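Local coordinates for formyltransferase PseJ (Anoxybacillus kamchatkensis G10, PDB 6EDK), which belongs to the formyltransferase family and binds the ligand 1YA in a pocket, at residues Pro99-Glu113 / Pro180-Tyr194. Numbering follows the deposited sequence.
Sequences PWNKGADPNLWSFLE and PKGGSYHKLKDKEKY. With 1YA (N-{4-[{[(6S)-2-amino-4-oxo-3,4,5,6,7,8-hexahydropteridin-6-yl]methyl}(formyl)amino]benzoyl}-L-glutamic acid), chain D.
His186 and Trp109 lie face to face where strand 102-103, which leads into helix 106-112 of this formyltransferase fold, pairs in parallel with strand 185-186. The imidazole sits flat over the five-membered ring of the indole, centroids 3.5 Å apart and planes 7° apart, while Leu112 CD1 touches the opposite indole face near its rim. Backbone bonds set the strand pairing: His186 N donates to Lys102 O, and His186 O receives Ala104 N (3.0 Å). With CG anti to its own carbonyl carbon (chi1 -50°), the imidazole is directed to the helix, where its NE2 donates to Glu113 OE1 at 3.0 Å. That oxygen lies in the imidazole plane, yet the bond reaches it from above the carboxylate plane; NE2 also makes a weak hydrogen bond to Glu113 OE2. A water joins ND1 to Lys102 O and Ala104 O, so stack and polar partners together fix the ring's rotation. Tyr194 approaches the far end of the indole, its CE2 3.7 Å from Trp109 CH2. Nearer the ligand 1YA, Leu188 N donates to its O2 at 2.8 Å, and Lys191, crossing Asp105 at about a right angle, forms a salt bridge, NZ to Asp105 OD2 2.7 Å, on the syn side but somewhat out of the carboxylate plane.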
ATOM      1  N   PRO A  99      -0.623  -4.749 -11.341  1.00 27.98           N
ATOM      2  CA  PRO A  99      -2.003  -5.056 -10.959  1.00 29.79           C
ATOM      3  C   PRO A  99      -2.295  -6.364 -10.265  1.00 29.27           C
ATOM      4  O   PRO A  99      -3.466  -6.638  -9.986  1.00 30.60           O
ATOM      5  CB  PRO A  99      -2.726  -5.040 -12.324  1.00 32.99           C
ATOM      6  CG  PRO A  99      -1.670  -5.623 -13.259  1.00 31.85           C
ATOM      7  CD  PRO A  99      -0.381  -4.980 -12.779  1.00 31.74           C
ATOM      8  N   TRP A 100      -1.279  -7.176  -9.962  1.00 27.18           N
ATOM      9  CA  TRP A 100      -1.525  -8.435  -9.262  1.00 24.48           C
ATOM     10  C   TRP A 100      -1.789  -8.174  -7.791  1.00 25.80           C
ATOM     11  O   TRP A 100      -1.221  -7.255  -7.189  1.00 26.70           O
ATOM     12  CB  TRP A 100      -0.321  -9.404  -9.446  1.00 24.73           C
ATOM     13  CG  TRP A 100      -0.196  -9.852 -10.850  1.00 26.93           C
ATOM     14  CD1 TRP A 100      -0.853 -10.914 -11.418  1.00 28.60           C
ATOM     15  CD2 TRP A 100       0.564  -9.243 -11.885  1.00 26.07           C
ATOM     16  NE1 TRP A 100      -0.532 -10.988 -12.745  1.00 28.34           N
ATOM     17  CE2 TRP A 100       0.332  -9.970 -13.061  1.00 27.74           C
ATOM     18  CE3 TRP A 100       1.442  -8.132 -11.928  1.00 26.75           C
ATOM     19  CZ2 TRP A 100       0.922  -9.643 -14.288  1.00 27.04           C
ATOM     20  CZ3 TRP A 100       2.031  -7.805 -13.126  1.00 26.45           C
ATOM     21  CH2 TRP A 100       1.777  -8.536 -14.300  1.00 28.23           C
ATOM     22  N   ASN A 101      -2.690  -8.953  -7.215  1.00 26.40           N
ATOM     23  CA  ASN A 101      -2.940  -8.939  -5.770  1.00 26.62           C
ATOM     24  C   ASN A 101      -3.393  -7.596  -5.252  1.00 29.89           C
ATOM     25  O   ASN A 101      -2.967  -7.148  -4.192  1.00 26.61           O
ATOM     26  CB  ASN A 101      -1.723  -9.464  -5.006  1.00 26.63           C
ATOM     27  CG  ASN A 101      -1.224 -10.773  -5.597  1.00 28.90           C
ATOM     28  OD1 ASN A 101      -0.042 -10.930  -6.023  1.00 32.33           O
ATOM     29  ND2 ASN A 101      -2.123 -11.724  -5.671  1.00 27.24           N
ATOM     30  N   LYS A 102      -4.317  -6.967  -5.986  1.00 27.93           N
ATOM     31  CA  LYS A 102      -5.173  -5.971  -5.377  1.00 28.78           C
ATOM     32  C   LYS A 102      -5.931  -6.569  -4.199  1.00 29.46           C
ATOM     33  O   LYS A 102      -6.180  -7.765  -4.128  1.00 30.53           O
ATOM     34  CB  LYS A 102      -6.167  -5.382  -6.400  1.00 30.86           C
ATOM     35  CG  LYS A 102      -5.625  -4.678  -7.583  1.00 31.91           C
ATOM     36  CD  LYS A 102      -6.751  -4.440  -8.625  1.00 34.88           C
ATOM     37  CE  LYS A 102      -6.633  -5.398  -9.803  1.00 43.57           C
ATOM     38  NZ  LYS A 102      -5.797  -4.733 -10.913  1.00 49.06           N
ATOM     39  N   GLY A 103      -6.237  -5.720  -3.224  1.00 31.39           N
ATOM     40  CA  GLY A 103      -6.996  -6.165  -2.074  1.00 34.88           C
ATOM     41  C   GLY A 103      -6.214  -6.785  -0.940  1.00 34.98           C
ATOM     42  O   GLY A 103      -5.118  -6.354  -0.605  1.00 33.83           O
ATOM     43  N   ALA A 104      -6.760  -7.846  -0.372  1.00 34.91           N
ATOM     44  CA  ALA A 104      -6.317  -8.395   0.887  1.00 36.27           C
ATOM     45  C   ALA A 104      -5.246  -9.470   0.737  1.00 33.43           C
ATOM     46  O   ALA A 104      -5.142 -10.145  -0.294  1.00 32.41           O
ATOM     47  CB  ALA A 104      -7.529  -8.989   1.623  1.00 40.13           C
ATOM     48  N   ASP A 105      -4.443  -9.614   1.792  1.00 32.91           N
ATOM     49  CA  ASP A 105      -3.440 -10.668   1.897  1.00 30.78           C
ATOM     50  C   ASP A 105      -2.581 -10.812   0.630  1.00 27.77           C
ATOM     51  O   ASP A 105      -2.351 -11.913   0.142  1.00 27.31           O
ATOM     52  CB  ASP A 105      -4.106 -11.990   2.221  1.00 32.60           C
ATOM     53  CG  ASP A 105      -4.963 -11.898   3.483  1.00 40.90           C
ATOM     54  OD1 ASP A 105      -4.432 -11.445   4.504  1.00 39.70           O
ATOM     55  OD2 ASP A 105      -6.150 -12.270   3.436  1.00 41.66           O
ATOM     56  N   PRO A 106      -2.054  -9.706   0.098  1.00 27.15           N
ATOM     57  CA  PRO A 106      -1.347  -9.842  -1.169  1.00 25.02           C
ATOM     58  C   PRO A 106      -0.124 -10.732  -1.080  1.00 26.21           C
ATOM     59  O   PRO A 106       0.181 -11.426  -2.057  1.00 28.46           O
ATOM     60  CB  PRO A 106      -0.968  -8.414  -1.561  1.00 24.20           C
ATOM     61  CG  PRO A 106      -1.041  -7.647  -0.232  1.00 29.14           C
ATOM     62  CD  PRO A 106      -2.155  -8.316   0.547  1.00 27.16           C
ATOM     63  N   ASN A 107       0.586 -10.737   0.050  1.00 25.20           N
ATOM     64  CA  ASN A 107       1.786 -11.570   0.130  1.00 26.02           C
ATOM     65  C   ASN A 107       1.415 -13.036   0.014  1.00 26.98           C
ATOM     66  O   ASN A 107       2.023 -13.795  -0.746  1.00 27.25           O
ATOM     67  CB  ASN A 107       2.511 -11.284   1.437  1.00 23.88           C
ATOM     68  CG  ASN A 107       3.804 -12.064   1.607  1.00 25.02           C
ATOM     69  OD1 ASN A 107       4.687 -12.072   0.731  1.00 29.96           O
ATOM     70  ND2 ASN A 107       3.939 -12.709   2.761  1.00 28.68           N
ATOM     71  N   LEU A 108       0.433 -13.461   0.801  1.00 27.95           N
ATOM     72  CA  LEU A 108      -0.011 -14.858   0.704  1.00 26.16           C
ATOM     73  C   LEU A 108      -0.473 -15.211  -0.706  1.00 26.88           C
ATOM     74  O   LEU A 108      -0.067 -16.235  -1.258  1.00 27.82           O
ATOM     75  CB  LEU A 108      -1.110 -15.092   1.722  1.00 27.52           C
ATOM     76  CG  LEU A 108      -1.791 -16.503   1.633  1.00 31.25           C
ATOM     77  CD1 LEU A 108      -0.772 -17.563   1.954  1.00 29.43           C
ATOM     78  CD2 LEU A 108      -2.913 -16.491   2.696  1.00 37.87           C
ATOM     79  N   TRP A 109      -1.301 -14.378  -1.315  1.00 28.53           N
ATOM     80  CA  TRP A 109      -1.837 -14.711  -2.632  1.00 30.91           C
ATOM     81  C   TRP A 109      -0.773 -14.725  -3.709  1.00 30.25           C
ATOM     82  O   TRP A 109      -0.901 -15.475  -4.698  1.00 29.94           O
ATOM     83  CB  TRP A 109      -2.950 -13.751  -3.021  1.00 32.19           C
ATOM     84  CG  TRP A 109      -4.185 -14.076  -2.320  1.00 31.97           C
ATOM     85  CD1 TRP A 109      -4.744 -13.403  -1.287  1.00 35.00           C
ATOM     86  CD2 TRP A 109      -5.012 -15.203  -2.577  1.00 34.68           C
ATOM     87  NE1 TRP A 109      -5.903 -14.057  -0.868  1.00 38.84           N
ATOM     88  CE2 TRP A 109      -6.069 -15.172  -1.644  1.00 38.44           C
ATOM     89  CE3 TRP A 109      -4.947 -16.263  -3.509  1.00 38.09           C
ATOM     90  CZ2 TRP A 109      -7.092 -16.158  -1.619  1.00 41.15           C
ATOM     91  CZ3 TRP A 109      -5.963 -17.238  -3.474  1.00 42.56           C
ATOM     92  CH2 TRP A 109      -7.011 -17.163  -2.515  1.00 40.84           C
ATOM     93  N   SER A 110       0.312 -13.924  -3.534  1.00 26.55           N
ATOM     94  CA  SER A 110       1.394 -13.967  -4.483  1.00 21.61           C
ATOM     95  C   SER A 110       2.054 -15.332  -4.514  1.00 26.53           C
ATOM     96  O   SER A 110       2.573 -15.734  -5.552  1.00 27.96           O
ATOM     97  CB  SER A 110       2.422 -12.868  -4.187  1.00 25.36           C
ATOM     98  OG  SER A 110       3.300 -13.215  -3.130  1.00 28.90           O
ATOM     99  N   PHE A 111       1.993 -16.083  -3.424  1.00 27.53           N
ATOM    100  CA  PHE A 111       2.524 -17.446  -3.411  1.00 29.57           C
ATOM    101  C   PHE A 111       1.476 -18.465  -3.844  1.00 33.38           C
ATOM    102  O   PHE A 111       1.760 -19.322  -4.705  1.00 32.15           O
ATOM    103  CB  PHE A 111       3.055 -17.779  -2.029  1.00 30.04           C
ATOM    104  CG  PHE A 111       4.319 -17.079  -1.742  1.00 26.57           C
ATOM    105  CD1 PHE A 111       5.487 -17.539  -2.282  1.00 29.08           C
ATOM    106  CD2 PHE A 111       4.337 -15.925  -1.013  1.00 29.22           C
ATOM    107  CE1 PHE A 111       6.671 -16.862  -2.066  1.00 29.94           C
ATOM    108  CE2 PHE A 111       5.525 -15.263  -0.794  1.00 29.13           C
ATOM    109  CZ  PHE A 111       6.687 -15.731  -1.343  1.00 30.49           C
ATOM    110  N   LEU A 112       0.255 -18.340  -3.306  1.00 32.90           N
ATOM    111  CA  LEU A 112      -0.799 -19.277  -3.673  1.00 37.03           C
ATOM    112  C   LEU A 112      -1.040 -19.300  -5.175  1.00 41.12           C
ATOM    113  O   LEU A 112      -1.256 -20.373  -5.758  1.00 41.24           O
ATOM    114  CB  LEU A 112      -2.089 -18.930  -2.940  1.00 33.29           C
ATOM    115  CG  LEU A 112      -2.072 -19.152  -1.432  1.00 38.19           C
ATOM    116  CD1 LEU A 112      -3.334 -18.603  -0.830  1.00 41.02           C
ATOM    117  CD2 LEU A 112      -1.887 -20.603  -1.049  1.00 39.33           C
ATOM    118  N   GLU A 113      -1.010 -18.143  -5.835  1.00 35.99           N
ATOM    119  CA  GLU A 113      -1.273 -18.036  -7.265  1.00 36.90           C
ATOM    120  C   GLU A 113      -0.005 -17.828  -8.076  1.00 36.82           C
ATOM    121  O   GLU A 113      -0.099 -17.625  -9.287  1.00 36.42           O
ATOM    122  CB  GLU A 113      -2.299 -16.922  -7.525  1.00 41.01           C
ATOM    123  CG  GLU A 113      -3.707 -17.339  -7.065  1.00 47.00           C
ATOM    124  CD  GLU A 113      -4.768 -16.284  -7.193  1.00 53.07           C
ATOM    125  OE1 GLU A 113      -4.468 -15.105  -7.505  1.00 50.16           O
ATOM    126  OE2 GLU A 113      -5.948 -16.622  -6.971  1.00 54.59           O
ATOM    127  N   PRO A 180      -1.962  -0.907 -15.566  1.00 45.57           N
ATOM    128  CA  PRO A 180      -2.159  -1.876 -16.640  1.00 39.64           C
ATOM    129  C   PRO A 180      -3.361  -2.721 -16.377  1.00 36.65           C
ATOM    130  O   PRO A 180      -3.644  -3.124 -15.242  1.00 40.96           O
ATOM    131  CB  PRO A 180      -0.882  -2.710 -16.622  1.00 34.66           C
ATOM    132  CG  PRO A 180       0.156  -1.789 -16.166  1.00 40.45           C
ATOM    133  CD  PRO A 180      -0.576  -0.929 -15.088  1.00 38.81           C
ATOM    134  N   LYS A 181      -4.097  -2.989 -17.443  1.00 40.47           N
ATOM    135  CA  LYS A 181      -5.208  -3.922 -17.347  1.00 40.68           C
ATOM    136  C   LYS A 181      -4.658  -5.324 -17.186  1.00 38.17           C
ATOM    137  O   LYS A 181      -3.703  -5.657 -17.873  1.00 33.62           O
ATOM    138  CB  LYS A 181      -6.055  -3.839 -18.615  1.00 42.28           C
ATOM    139  CG  LYS A 181      -6.560  -2.458 -18.883  1.00 49.66           C
ATOM    140  CD  LYS A 181      -7.628  -2.597 -19.965  1.00 65.77           C
ATOM    141  CE  LYS A 181      -8.437  -1.321 -20.170  1.00 67.94           C
ATOM    142  NZ  LYS A 181      -9.324  -1.548 -21.362  1.00 66.85           N
ATOM    143  N   GLY A 182      -5.299  -6.141 -16.309  1.00 37.34           N
ATOM    144  CA  GLY A 182      -4.803  -7.436 -15.906  1.00 44.48           C
ATOM    145  C   GLY A 182      -4.728  -7.583 -14.376  1.00 38.80           C
ATOM    146  O   GLY A 182      -5.367  -6.845 -13.619  1.00 35.33           O
ATOM    147  N   GLY A 183      -3.931  -8.571 -13.944  1.00 34.38           N
ATOM    148  CA  GLY A 183      -3.691  -8.786 -12.511  1.00 31.85           C
ATOM    149  C   GLY A 183      -4.787  -9.598 -11.821  1.00 33.76           C
ATOM    150  O   GLY A 183      -5.408 -10.453 -12.377  1.00 37.52           O
ATOM    151  N   SER A 184      -5.016  -9.254 -10.553  1.00 30.74           N
ATOM    152  CA  SER A 184      -5.928 -10.049  -9.704  1.00 34.39           C
ATOM    153  C   SER A 184      -6.409  -9.212  -8.518  1.00 33.71           C
ATOM    154  O   SER A 184      -5.858  -8.157  -8.223  1.00 31.38           O
ATOM    155  CB  SER A 184      -5.264 -11.303  -9.200  1.00 37.58           C
ATOM    156  OG  SER A 184      -4.059 -10.987  -8.521  1.00 35.20           O
ATOM    157  N   TYR A 185      -7.443  -9.705  -7.847  1.00 33.00           N
ATOM    158  CA  TYR A 185      -8.046  -9.053  -6.695  1.00 37.03           C
ATOM    159  C   TYR A 185      -8.546 -10.104  -5.726  1.00 39.37           C
ATOM    160  O   TYR A 185      -9.078 -11.125  -6.179  1.00 38.40           O
ATOM    161  CB  TYR A 185      -9.204  -8.164  -7.100  1.00 37.52           C
ATOM    162  CG  TYR A 185      -9.972  -7.647  -5.882  1.00 40.72           C
ATOM    163  CD1 TYR A 185      -9.549  -6.530  -5.207  1.00 40.68           C
ATOM    164  CD2 TYR A 185     -11.107  -8.308  -5.410  1.00 43.16           C
ATOM    165  CE1 TYR A 185     -10.223  -6.062  -4.091  1.00 42.42           C
ATOM    166  CE2 TYR A 185     -11.788  -7.848  -4.302  1.00 49.89           C
ATOM    167  CZ  TYR A 185     -11.351  -6.719  -3.646  1.00 53.15           C
ATOM    168  OH  TYR A 185     -12.021  -6.236  -2.531  1.00 58.05           O
ATOM    169  N   HIS A 186      -8.341  -9.877  -4.416  1.00 39.21           N
ATOM    170  CA  HIS A 186      -8.822 -10.785  -3.392  1.00 37.76           C
ATOM    171  C   HIS A 186      -9.474 -10.011  -2.252  1.00 39.57           C
ATOM    172  O   HIS A 186      -9.078  -8.909  -1.921  1.00 37.06           O
ATOM    173  CB  HIS A 186      -7.719 -11.684  -2.814  1.00 35.47           C
ATOM    174  CG  HIS A 186      -6.920 -12.363  -3.871  1.00 38.77           C
ATOM    175  ND1 HIS A 186      -5.828 -11.773  -4.477  1.00 36.93           N
ATOM    176  CD2 HIS A 186      -7.093 -13.562  -4.472  1.00 40.57           C
ATOM    177  CE1 HIS A 186      -5.350 -12.599  -5.395  1.00 37.78           C
ATOM    178  NE2 HIS A 186      -6.108 -13.677  -5.429  1.00 39.20           N
ATOM    179  N   LYS A 187     -10.484 -10.617  -1.648  1.00 41.51           N
ATOM    180  CA  LYS A 187     -11.100 -10.172  -0.408  1.00 44.25           C
ATOM    181  C   LYS A 187     -10.505 -10.962   0.750  1.00 40.17           C
ATOM    182  O   LYS A 187      -9.918 -12.043   0.571  1.00 40.66           O
ATOM    183  CB  LYS A 187     -12.627 -10.405  -0.403  1.00 56.18           C
ATOM    184  CG  LYS A 187     -13.401  -9.864  -1.569  1.00 69.27           C
ATOM    185  CD  LYS A 187     -14.676 -10.709  -1.800  1.00 74.53           C
ATOM    186  CE  LYS A 187     -15.892  -9.866  -2.206  1.00 86.05           C
ATOM    187  NZ  LYS A 187     -15.700  -8.987  -3.412  1.00 84.66           N
ATOM    188  N   LEU A 188     -10.711 -10.441   1.963  1.00 43.86           N
ATOM    189  CA  LEU A 188     -10.135 -11.092   3.136  1.00 45.84           C
ATOM    190  C   LEU A 188     -10.609 -12.529   3.284  1.00 49.87           C
ATOM    191  O   LEU A 188      -9.845 -13.396   3.710  1.00 47.12           O
ATOM    192  CB  LEU A 188     -10.478 -10.276   4.384  1.00 50.28           C
ATOM    193  CG  LEU A 188      -9.513 -10.412   5.559  1.00 59.75           C
ATOM    194  CD1 LEU A 188      -8.168  -9.763   5.265  1.00 49.48           C
ATOM    195  CD2 LEU A 188     -10.137  -9.799   6.825  1.00 64.53           C
ATOM    196  N   LYS A 189     -11.848 -12.816   2.897  1.00 54.57           N
ATOM    197  CA  LYS A 189     -12.397 -14.144   3.124  1.00 57.96           C
ATOM    198  C   LYS A 189     -11.897 -15.182   2.136  1.00 52.75           C
ATOM    199  O   LYS A 189     -12.018 -16.372   2.423  1.00 53.17           O
ATOM    200  CB  LYS A 189     -13.926 -14.065   3.101  1.00 68.75           C
ATOM    201  CG  LYS A 189     -14.552 -13.492   4.401  1.00 78.30           C
ATOM    202  CD  LYS A 189     -14.617 -14.530   5.553  1.00 83.74           C
ATOM    203  CE  LYS A 189     -15.226 -15.863   5.093  1.00 85.97           C
ATOM    204  NZ  LYS A 189     -15.805 -16.668   6.193  1.00 86.81           N
ATOM    205  N   ASP A 190     -11.285 -14.771   1.012  1.00 44.33           N
ATOM    206  CA  ASP A 190     -10.897 -15.705  -0.025  1.00 41.13           C
ATOM    207  C   ASP A 190      -9.865 -16.704   0.422  1.00 38.90           C
ATOM    208  O   ASP A 190      -9.791 -17.793  -0.167  1.00 44.60           O
ATOM    209  CB  ASP A 190     -10.399 -14.920  -1.253  1.00 45.28           C
ATOM    210  CG  ASP A 190     -11.487 -14.093  -1.902  1.00 55.61           C
ATOM    211  OD1 ASP A 190     -12.655 -14.283  -1.534  1.00 57.12           O
ATOM    212  OD2 ASP A 190     -11.194 -13.248  -2.774  1.00 52.15           O
ATOM    213  N   LYS A 191      -9.072 -16.396   1.449  1.00 36.11           N
ATOM    214  CA  LYS A 191      -8.031 -17.319   1.878  1.00 42.21           C
ATOM    215  C   LYS A 191      -8.531 -18.487   2.745  1.00 46.90           C
ATOM    216  O   LYS A 191      -7.754 -19.432   3.012  1.00 44.15           O
ATOM    217  CB  LYS A 191      -6.953 -16.544   2.654  1.00 41.22           C
ATOM    218  CG  LYS A 191      -7.385 -15.887   3.924  1.00 41.65           C
ATOM    219  CD  LYS A 191      -6.147 -15.416   4.716  1.00 46.10           C
ATOM    220  CE  LYS A 191      -6.480 -14.572   5.947  1.00 46.91           C
ATOM    221  NZ  LYS A 191      -7.274 -13.372   5.605  1.00 44.01           N
ATOM    222  N   GLU A 192      -9.806 -18.492   3.145  1.00 58.38           N
ATOM    223  CA  GLU A 192     -10.268 -19.493   4.120  1.00 60.44           C
ATOM    224  C   GLU A 192     -10.013 -20.927   3.667  1.00 55.87           C
ATOM    225  O   GLU A 192      -9.556 -21.760   4.452  1.00 57.27           O
ATOM    226  CB  GLU A 192     -11.753 -19.288   4.404  1.00 68.03           C
ATOM    227  CG  GLU A 192     -12.031 -18.194   5.432  1.00 76.36           C
ATOM    228  CD  GLU A 192     -11.578 -18.593   6.837  1.00 81.66           C
ATOM    229  OE1 GLU A 192     -12.033 -19.652   7.364  1.00 77.50           O
ATOM    230  OE2 GLU A 192     -10.745 -17.849   7.405  1.00 86.43           O
ATOM    231  N   LYS A 193     -10.287 -21.246   2.410  1.00 51.56           N
ATOM    232  CA  LYS A 193     -10.091 -22.635   2.011  1.00 53.18           C
ATOM    233  C   LYS A 193      -8.631 -23.048   1.942  1.00 58.19           C
ATOM    234  O   LYS A 193      -8.350 -24.223   1.674  1.00 55.56           O
ATOM    235  CB  LYS A 193     -10.766 -22.907   0.667  1.00 56.84           C
ATOM    236  CG  LYS A 193     -10.351 -21.983  -0.458  1.00 65.62           C
ATOM    237  CD  LYS A 193     -11.502 -21.738  -1.421  1.00 77.19           C
ATOM    238  CE  LYS A 193     -11.883 -23.008  -2.172  1.00 90.46           C
ATOM    239  NZ  LYS A 193     -10.746 -23.540  -2.985  1.00 90.88           N
ATOM    240  N   TYR A 194      -7.691 -22.128   2.176  1.00 55.09           N
ATOM    241  CA  TYR A 194      -6.276 -22.455   2.121  1.00 51.48           C
ATOM    242  C   TYR A 194      -5.601 -22.401   3.477  1.00 46.08           C
ATOM    243  O   TYR A 194      -4.444 -22.847   3.596  1.00 44.59           O
ATOM    244  CB  TYR A 194      -5.576 -21.498   1.135  1.00 46.64           C
ATOM    245  CG  TYR A 194      -6.090 -21.647  -0.275  1.00 46.20           C
ATOM    246  CD1 TYR A 194      -5.715 -22.733  -1.051  1.00 52.30           C
ATOM    247  CD2 TYR A 194      -6.949 -20.719  -0.836  1.00 47.96           C
ATOM    248  CE1 TYR A 194      -6.176 -22.881  -2.355  1.00 49.65           C
ATOM    249  CE2 TYR A 194      -7.410 -20.868  -2.149  1.00 47.40           C
ATOM    250  CZ  TYR A 194      -7.023 -21.953  -2.884  1.00 50.68           C
ATOM    251  OH  TYR A 194      -7.468 -22.126  -4.176  1.00 57.83           O
TER
HETATM  252  N1  1YA D 303      -9.725   3.545  -0.602  1.00 34.63           N
HETATM  253  C2  1YA D 303      -9.902   3.776  -2.052  1.00 38.01           C
HETATM  254  NA2 1YA D 303     -11.087   4.454  -2.548  1.00 40.92           N
HETATM  255  N3  1YA D 303      -8.871   3.370  -3.078  1.00 40.01           N
HETATM  256  C4  1YA D 303      -7.653   2.654  -2.675  1.00 40.43           C
HETATM  257  O4  1YA D 303      -6.872   2.341  -3.550  1.00 35.42           O
HETATM  258  C4A 1YA D 303      -7.487   2.413  -1.213  1.00 38.19           C
HETATM  259  N5  1YA D 303      -6.329   1.816  -0.778  1.00 35.33           N
HETATM  260  C6  1YA D 303      -6.444   1.180   0.633  1.00 39.24           C
HETATM  261  C7  1YA D 303      -7.053   1.958   1.577  1.00 38.22           C
HETATM  262  N8  1YA D 303      -8.376   2.684   1.155  1.00 33.41           N
HETATM  263  C8A 1YA D 303      -8.516   2.892  -0.159  1.00 33.32           C
HETATM  264  C9  1YA D 303      -7.215  -0.139   0.400  1.00 49.91           C
HETATM  265  N10 1YA D 303      -7.324  -0.965   1.617  1.00 55.17           N
HETATM  266  C11 1YA D 303     -10.999  -2.916   2.402  1.00 78.35           C
HETATM  267  C12 1YA D 303     -10.513  -2.015   3.336  1.00 67.86           C
HETATM  268  C13 1YA D 303      -9.316  -1.356   3.082  1.00 62.57           C
HETATM  269  C14 1YA D 303      -8.627  -1.629   1.913  1.00 60.77           C
HETATM  270  C15 1YA D 303      -9.112  -2.538   0.991  1.00 72.80           C
HETATM  271  C16 1YA D 303     -10.309  -3.188   1.240  1.00 77.52           C
HETATM  272  C17 1YA D 303     -12.320  -3.688   2.650  1.00 92.45           C
HETATM  273  N   1YA D 303     -12.228  -5.144   2.372  1.00103.66           N
HETATM  274  CA  1YA D 303     -13.357  -6.094   2.542  1.00107.69           C
HETATM  275  CB  1YA D 303     -14.455  -5.809   1.487  1.00111.91           C
HETATM  276  CG  1YA D 303     -13.931  -5.021   0.275  1.00112.08           C
HETATM  277  CD  1YA D 303     -14.898  -5.077  -0.921  1.00117.65           C
HETATM  278  OE1 1YA D 303     -14.528  -4.665  -2.056  1.00120.36           O
HETATM  279  OE2 1YA D 303     -16.061  -5.534  -0.767  1.00122.97           O
HETATM  280  CT  1YA D 303     -12.811  -7.541   2.424  1.00 98.62           C
HETATM  281  O2  1YA D 303     -11.594  -7.779   2.157  1.00 84.54           O
HETATM  282  O1  1YA D 303     -13.580  -8.518   2.600  1.00 98.43           O
HETATM  283  C18 1YA D 303      -6.199  -1.222   2.504  1.00 58.01           C
HETATM  284  O5  1YA D 303      -5.141  -0.730   2.296  1.00 51.55           O
HETATM  285  O   1YA D 303     -13.289  -3.147   3.049  1.00 93.83           O
HETATM  286  O   HOH W   1      -2.684 -13.261  -8.028  1.00 37.52           O
HETATM  287  O   HOH W   2      -4.661  -9.828  -2.903  1.00 31.70           O
HETATM  288  O   HOH W   3      -7.561 -13.383   1.450  1.00 39.18           O